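Two structures of 7beta-hydroxysteroid dehydrogenase from Collinsella aerofaciens compared at one contact. The protein catalyses the NADPH-dependent reduction of the 7-oxo group of 7-oxolithocholate to give the bile acid ursodeoxycholate. Structure 1 is PDB 5GT9 (chain A, 1.70 Å), residues 90-95 and 112-117; structure 2 is PDB 5FYD (chain B, 1.60 Å), residues 90-95 and 112-117. Both blocks share one frame: the second was fitted to the first on N, CA, C and O of the twelve residues, RMSD 0.15 Å. Numbering follows each deposited sequence.

Structure 1 (5GT9); sequences YVACLH and INVNVV. With NAP (NADP nicotinamide-adenine-dinucleotide phosphate), chain C.
In this short-chain dehydrogenase's Rossmann fold, residues 90-95 leave strand 85-90 beside the NADP and meet helix 105-133 through Asn115 and Leu94. The Asn115 amide grips the Leu94 backbone twice: ND2 donates to Leu94 O (3.1 Å, 174°), and OD1 accepts Leu94 N at 3.2 Å. CG anti to the carbonyl carbon (chi1 -51°) brings the Asn115 amide across to the loop. A water bridges Asn115 OD1 and Ala92 O. Tyr90 OH donates to Val114 O at 2.5 Å, in the carbonyl plane on a lone pair. Val114 points at the loop; its CG2 packs on Leu94 CB at 3.8 Å, the side chains crossing at about a right angle. Ala92 also packs on Phe67. Val91 O accepts the nicotinamide-ribose hydroxyl NAP O3D at 2.7 Å, and Ala92 CB lies 3.6 Å from adenine atom NAP C4A.

Structure 2 (5FYD); sequences YVACLH and INVNVV.
The loop that follows strand 85-90 of the Rossmann fold is tied to helix 105-132 by Asn115 and Leu94. The Asn115 amide grips the Leu94 backbone twice: ND2 donates to Leu94 O (2.9 Å, 166°), and OD1 accepts Leu94 N at 3.2 Å. CG anti to the carbonyl carbon (chi1 -57°) brings the Asn115 amide across to the loop. A water bridges Asn115 OD1 and Ala92 O. Tyr90 OH donates to Val114 O at 2.6 Å, in the carbonyl plane on a lone pair. Val114 points at the loop; its CG2 packs on Leu94 CB at 3.8 Å, the side chains crossing at about a right angle. Ala92 also packs on Phe67.

Structure 1 against structure 2
The bond lost with the cofactor is that from NAP O3D to Val91(A) O, 2.7 Å long, since NADP is present in structure 1 alone. The bonds between loop and helix are kept: Asn115(A) and Asn115(B) both hold the backbone N and O of Leu94(A) and Leu94(B), and Tyr90(A) OH and Tyr90(B) OH both reach the carbonyl oxygens of Val114(A) and Val114(B). The water between the loop and the asparagine also occupies the same place in both. In the packing, the side chains of Tyr90(A), Val91(A), Leu94(A), Val114(A) and Asn115(A) coincide with their counterparts within the error, as do the comparable CA atoms, so they hold the same positions with and without NADP in these two crystals. What structure 2 lacks is the cover of the dinucleotide: the adenine atom NAP C4A against Ala92(A) CB at 3.6 Å, and N6A beside Val114(A) CG2 at 3.8 Å. Instead, protein atoms from outside the two segments reach into part of the place that NADP fills in structure 1.

Structure 1 (5GT9)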
loop_
_atom_site.group_PDB
_atom_site.type_symbol
_atom_site.label_atom_id
_atom_site.label_comp_id
_atom_site.label_asym_id
_atom_site.label_seq_id
_atom_site.Cartn_x
_atom_site.Cartn_y
_atom_site.Cartn_z
ATOM N N TYR A 90 19.166 -8.155 9.621
ATOM C CA TYR A 90 18.121 -8.967 10.186
ATOM C C TYR A 90 16.899 -8.901 9.282
ATOM O O TYR A 90 16.259 -7.850 9.189
ATOM C CB TYR A 90 17.788 -8.580 11.612
ATOM C CG TYR A 90 17.123 -9.694 12.383
ATOM C CD1 TYR A 90 17.888 -10.770 12.878
ATOM C CD2 TYR A 90 15.734 -9.742 12.551
ATOM C CE1 TYR A 90 17.305 -11.818 13.539
ATOM C CE2 TYR A 90 15.160 -10.784 13.243
ATOM C CZ TYR A 90 15.944 -11.801 13.760
ATOM O OH TYR A 90 15.371 -12.884 14.429
ATOM N N VAL A 91 16.624 -10.001 8.618
ATOM C CA VAL A 91 15.596 -10.057 7.537
ATOM C C VAL A 91 14.360 -10.868 7.980
ATOM O O VAL A 91 13.248 -10.537 7.556
ATOM C CB VAL A 91 16.203 -10.747 6.284
ATOM C CG1 VAL A 91 15.200 -10.752 5.141
ATOM C CG2 VAL A 91 17.438 -9.975 5.837
ATOM N N ALA A 92 14.561 -11.952 8.739
ATOM C CA ALA A 92 13.472 -12.900 9.102
ATOM C C ALA A 92 12.378 -12.188 9.909
ATOM O O ALA A 92 12.635 -11.318 10.703
ATOM C CB ALA A 92 13.987 -14.059 9.945
ATOM N N CYS A 93 11.160 -12.695 9.731
ATOM C CA CYS A 93 10.054 -12.273 10.593
ATOM C C CYS A 93 9.152 -13.475 10.848
ATOM O O CYS A 93 9.188 -14.460 10.123
ATOM C CB CYS A 93 9.326 -11.118 9.888
ATOM S SG CYS A 93 8.171 -11.643 8.623
ATOM N N LEU A 94 8.320 -13.366 11.857
ATOM C CA LEU A 94 7.256 -14.340 12.098
ATOM C C LEU A 94 6.012 -13.582 12.477
ATOM O O LEU A 94 6.049 -12.656 13.315
ATOM C CB LEU A 94 7.628 -15.282 13.262
ATOM C CG LEU A 94 6.552 -16.322 13.639
ATOM C CD1 LEU A 94 6.271 -17.274 12.514
ATOM C CD2 LEU A 94 6.999 -17.088 14.858
ATOM N N HIS A 95 4.904 -13.958 11.857
ATOM C CA HIS A 95 3.627 -13.470 12.359
ATOM C C HIS A 95 2.593 -14.588 12.337
ATOM O O HIS A 95 2.936 -15.738 11.991
ATOM C CB HIS A 95 3.228 -12.216 11.604
ATOM C CG HIS A 95 3.167 -12.375 10.107
ATOM N ND1 HIS A 95 2.216 -13.143 9.481
ATOM C CD2 HIS A 95 3.977 -11.910 9.124
ATOM C CE1 HIS A 95 2.418 -13.112 8.170
ATOM N NE2 HIS A 95 3.484 -12.365 7.933
ATOM N N ILE A 112 7.994 -13.297 19.814
ATOM C CA ILE A 112 8.930 -12.528 20.618
ATOM C C ILE A 112 10.378 -12.934 20.273
ATOM O O ILE A 112 11.275 -12.071 20.139
ATOM C CB ILE A 112 8.676 -12.744 22.157
ATOM C CG1 ILE A 112 7.468 -11.935 22.557
ATOM C CG2 ILE A 112 9.883 -12.279 22.984
ATOM C CD1 ILE A 112 6.866 -12.364 23.882
ATOM N N ASN A 113 10.602 -14.222 20.089
ATOM C CA ASN A 113 11.939 -14.667 19.769
ATOM C C ASN A 113 12.406 -14.223 18.421
ATOM O O ASN A 113 13.549 -13.698 18.300
ATOM C CB ASN A 113 12.061 -16.174 19.972
ATOM C CG ASN A 113 12.102 -16.571 21.441
ATOM O OD1 ASN A 113 12.444 -15.781 22.288
ATOM N ND2 ASN A 113 11.806 -17.843 21.721
ATOM N N VAL A 114 11.542 -14.322 17.395
ATOM C CA VAL A 114 12.014 -13.970 16.037
ATOM C C VAL A 114 12.192 -12.460 15.900
ATOM O O VAL A 114 13.240 -11.961 15.456
ATOM C CB VAL A 114 11.075 -14.457 14.899
ATOM C CG1 VAL A 114 11.585 -14.044 13.545
ATOM C CG2 VAL A 114 10.939 -15.999 14.930
ATOM N N ASN A 115 11.174 -11.744 16.323
ATOM C CA ASN A 115 11.120 -10.302 16.034
ATOM C C ASN A 115 11.831 -9.396 17.032
ATOM O O ASN A 115 12.116 -8.235 16.694
ATOM C CB ASN A 115 9.720 -9.822 15.862
ATOM C CG ASN A 115 8.907 -10.636 14.870
ATOM O OD1 ASN A 115 9.379 -10.987 13.777
ATOM N ND2 ASN A 115 7.703 -10.912 15.213
ATOM N N VAL A 116 12.069 -9.880 18.265
ATOM C CA VAL A 116 12.619 -9.078 19.327
ATOM C C VAL A 116 13.906 -9.685 19.857
ATOM O O VAL A 116 14.973 -8.993 19.875
ATOM C CB VAL A 116 11.595 -8.824 20.509
ATOM C CG1 VAL A 116 12.167 -7.971 21.596
ATOM C CG2 VAL A 116 10.374 -8.119 19.957
ATOM N N VAL A 117 13.831 -10.898 20.404
ATOM C CA VAL A 117 14.983 -11.397 21.219
ATOM C C VAL A 117 16.167 -11.779 20.327
ATOM O O VAL A 117 17.291 -11.320 20.582
ATOM C CB VAL A 117 14.584 -12.535 22.152
ATOM C CG1 VAL A 117 15.813 -13.114 22.910
ATOM C CG2 VAL A 117 13.540 -12.016 23.126
HETATM P PA NAP C . 11.474 -13.666 3.137
HETATM O O1A NAP C . 12.032 -12.475 2.400
HETATM O O2A NAP C . 11.353 -14.952 2.376
HETATM O O5B NAP C . 12.405 -13.989 4.409
HETATM C C5B NAP C . 13.726 -14.434 4.195
HETATM C C4B NAP C . 13.985 -15.764 4.895
HETATM O O4B NAP C . 14.110 -15.655 6.298
HETATM C C3B NAP C . 12.886 -16.766 4.655
HETATM O O3B NAP C . 12.962 -17.268 3.340
HETATM C C2B NAP C . 13.121 -17.757 5.764
HETATM O O2B NAP C . 13.743 -18.943 5.192
HETATM C C1B NAP C . 13.979 -16.967 6.762
HETATM N N9A NAP C . 13.353 -17.140 8.056
HETATM C C8A NAP C . 12.035 -16.932 8.404
HETATM N N7A NAP C . 11.849 -17.282 9.675
HETATM C C5A NAP C . 13.005 -17.704 10.176
HETATM C C6A NAP C . 13.439 -18.273 11.409
HETATM N N6A NAP C . 12.590 -18.396 12.496
HETATM N N1A NAP C . 14.733 -18.553 11.504
HETATM C C2A NAP C . 15.622 -18.425 10.481
HETATM N N3A NAP C . 15.276 -17.940 9.313
HETATM C C4A NAP C . 13.999 -17.584 9.107
HETATM O O3 NAP C . 10.133 -13.486 4.020
HETATM P PN NAP C . 9.108 -12.268 4.158
HETATM O O1N NAP C . 7.920 -12.796 4.976
HETATM O O2N NAP C . 8.926 -11.690 2.771
HETATM O O5D NAP C . 9.868 -11.295 5.183
HETATM C C5D NAP C . 11.119 -10.694 4.838
HETATM C C4D NAP C . 11.179 -9.345 5.566
HETATM O O4D NAP C . 10.442 -8.373 4.808
HETATM C C3D NAP C . 10.592 -9.351 6.961
HETATM O O3D NAP C . 11.419 -8.632 7.855
HETATM C C2D NAP C . 9.238 -8.709 6.798
HETATM O O2D NAP C . 8.710 -8.116 7.977
HETATM C C1D NAP C . 9.484 -7.728 5.646
HETATM N N1N NAP C . 8.222 -7.445 4.928
HETATM C C2N NAP C . 7.873 -8.238 3.880
HETATM C C3N NAP C . 6.678 -8.023 3.219
HETATM C C7N NAP C . 6.257 -8.834 2.046
HETATM O O7N NAP C . 5.320 -8.382 1.424
HETATM N N7N NAP C . 6.955 -9.936 1.623
HETATM C C4N NAP C . 5.881 -6.959 3.612
HETATM C C5N NAP C . 6.288 -6.113 4.630
HETATM C C6N NAP C . 7.468 -6.419 5.318
HETATM P P2B NAP C . 13.742 -20.365 6.020
HETATM O O1X NAP C . 14.618 -21.323 5.203
HETATM O O2X NAP C . 14.261 -20.197 7.362
HETATM O O3X NAP C . 12.296 -20.833 5.919
HETATM O O HOH W 1 11.265 -9.481 12.222
#

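Structure 2 (5FYD)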
loop_
_atom_site.group_PDB
_atom_site.type_symbol
_atom_site.label_atom_id
_atom_site.label_comp_id
_atom_site.label_asym_id
_atom_site.label_seq_id
_atom_site.Cartn_x
_atom_site.Cartn_y
_atom_site.Cartn_z
ATOM N N TYR B 90 19.162 -8.120 9.530
ATOM C CA TYR B 90 18.123 -8.939 10.123
ATOM C C TYR B 90 16.861 -8.850 9.273
ATOM O O TYR B 90 16.235 -7.787 9.201
ATOM C CB TYR B 90 17.840 -8.547 11.565
ATOM C CG TYR B 90 17.169 -9.668 12.313
ATOM C CD1 TYR B 90 17.939 -10.676 12.865
ATOM C CD2 TYR B 90 15.803 -9.749 12.442
ATOM C CE1 TYR B 90 17.386 -11.725 13.549
ATOM C CE2 TYR B 90 15.220 -10.803 13.125
ATOM C CZ TYR B 90 16.022 -11.806 13.680
ATOM O OH TYR B 90 15.488 -12.894 14.375
ATOM N N VAL B 91 16.543 -9.965 8.610
ATOM C CA VAL B 91 15.443 -10.062 7.664
ATOM C C VAL B 91 14.304 -10.949 8.154
ATOM O O VAL B 91 13.169 -10.759 7.747
ATOM C CB VAL B 91 15.925 -10.659 6.308
ATOM C CG1 VAL B 91 14.800 -10.612 5.269
ATOM C CG2 VAL B 91 17.152 -9.940 5.815
ATOM N N ALA B 92 14.584 -11.904 9.025
ATOM C CA ALA B 92 13.579 -12.885 9.406
ATOM C C ALA B 92 12.423 -12.233 10.125
ATOM O O ALA B 92 12.615 -11.257 10.850
ATOM C CB ALA B 92 14.181 -13.922 10.312
ATOM N N CYS B 93 11.229 -12.777 9.935
ATOM C CA CYS B 93 10.063 -12.308 10.658
ATOM C C CYS B 93 9.049 -13.423 10.773
ATOM O O CYS B 93 8.928 -14.271 9.878
ATOM C CB CYS B 93 9.436 -11.102 9.956
ATOM S SG CYS B 93 8.483 -11.555 8.498
ATOM N N LEU B 94 8.305 -13.398 11.872
ATOM C CA LEU B 94 7.277 -14.387 12.141
ATOM C C LEU B 94 6.029 -13.648 12.558
ATOM O O LEU B 94 6.056 -12.815 13.463
ATOM C CB LEU B 94 7.716 -15.378 13.222
ATOM C CG LEU B 94 6.728 -16.498 13.559
ATOM C CD1 LEU B 94 6.397 -17.362 12.356
ATOM C CD2 LEU B 94 7.242 -17.346 14.713
ATOM N N HIS B 95 4.930 -13.972 11.895
ATOM C CA HIS B 95 3.630 -13.444 12.288
ATOM C C HIS B 95 2.607 -14.560 12.245
ATOM O O HIS B 95 2.859 -15.640 11.716
ATOM C CB HIS B 95 3.225 -12.231 11.438
ATOM C CG HIS B 95 3.510 -12.372 9.971
ATOM N ND1 HIS B 95 2.679 -13.063 9.114
ATOM C CD2 HIS B 95 4.511 -11.873 9.203
ATOM C CE1 HIS B 95 3.158 -12.990 7.883
ATOM N NE2 HIS B 95 4.275 -12.284 7.911
ATOM N N ILE B 112 7.964 -13.259 19.656
ATOM C CA ILE B 112 8.923 -12.469 20.421
ATOM C C ILE B 112 10.381 -12.877 20.122
ATOM O O ILE B 112 11.287 -12.026 19.978
ATOM C CB ILE B 112 8.636 -12.582 21.931
ATOM C CG1 ILE B 112 7.443 -11.719 22.284
ATOM C CG2 ILE B 112 9.876 -12.197 22.754
ATOM C CD1 ILE B 112 6.868 -12.019 23.658
ATOM N N ASN B 113 10.611 -14.179 20.060
ATOM C CA ASN B 113 11.952 -14.672 19.787
ATOM C C ASN B 113 12.465 -14.245 18.417
ATOM O O ASN B 113 13.594 -13.788 18.292
ATOM C CB ASN B 113 11.999 -16.177 19.941
ATOM C CG ASN B 113 12.031 -16.586 21.384
ATOM O OD1 ASN B 113 12.211 -15.746 22.266
ATOM N ND2 ASN B 113 11.892 -17.858 21.632
ATOM N N VAL B 114 11.631 -14.367 17.405
ATOM C CA VAL B 114 12.065 -13.988 16.047
ATOM C C VAL B 114 12.221 -12.475 15.911
ATOM O O VAL B 114 13.255 -11.985 15.429
ATOM C CB VAL B 114 11.094 -14.517 14.944
ATOM C CG1 VAL B 114 11.590 -14.082 13.568
ATOM C CG2 VAL B 114 10.986 -16.034 14.995
ATOM N N ASN B 115 11.216 -11.718 16.334
ATOM C CA ASN B 115 11.156 -10.304 15.976
ATOM C C ASN B 115 11.861 -9.392 16.976
ATOM O O ASN B 115 12.199 -8.243 16.641
ATOM C CB ASN B 115 9.694 -9.860 15.803
ATOM C CG ASN B 115 8.951 -10.686 14.765
ATOM O OD1 ASN B 115 9.499 -11.060 13.723
ATOM N ND2 ASN B 115 7.705 -10.958 15.030
ATOM N N VAL B 116 12.053 -9.880 18.194
ATOM C CA VAL B 116 12.625 -9.079 19.289
ATOM C C VAL B 116 13.916 -9.655 19.862
ATOM O O VAL B 116 14.958 -8.971 19.874
ATOM C CB VAL B 116 11.588 -8.853 20.412
ATOM C CG1 VAL B 116 12.183 -8.023 21.549
ATOM C CG2 VAL B 116 10.353 -8.154 19.833
ATOM N N VAL B 117 13.866 -10.872 20.404
ATOM C CA VAL B 117 15.000 -11.402 21.153
ATOM C C VAL B 117 16.189 -11.812 20.282
ATOM O O VAL B 117 17.324 -11.342 20.514
ATOM C CB VAL B 117 14.584 -12.552 22.090
ATOM C CG1 VAL B 117 15.793 -13.161 22.793
ATOM C CG2 VAL B 117 13.521 -12.068 23.078
HETATM O O HOH W 2 11.177 -9.473 12.056
#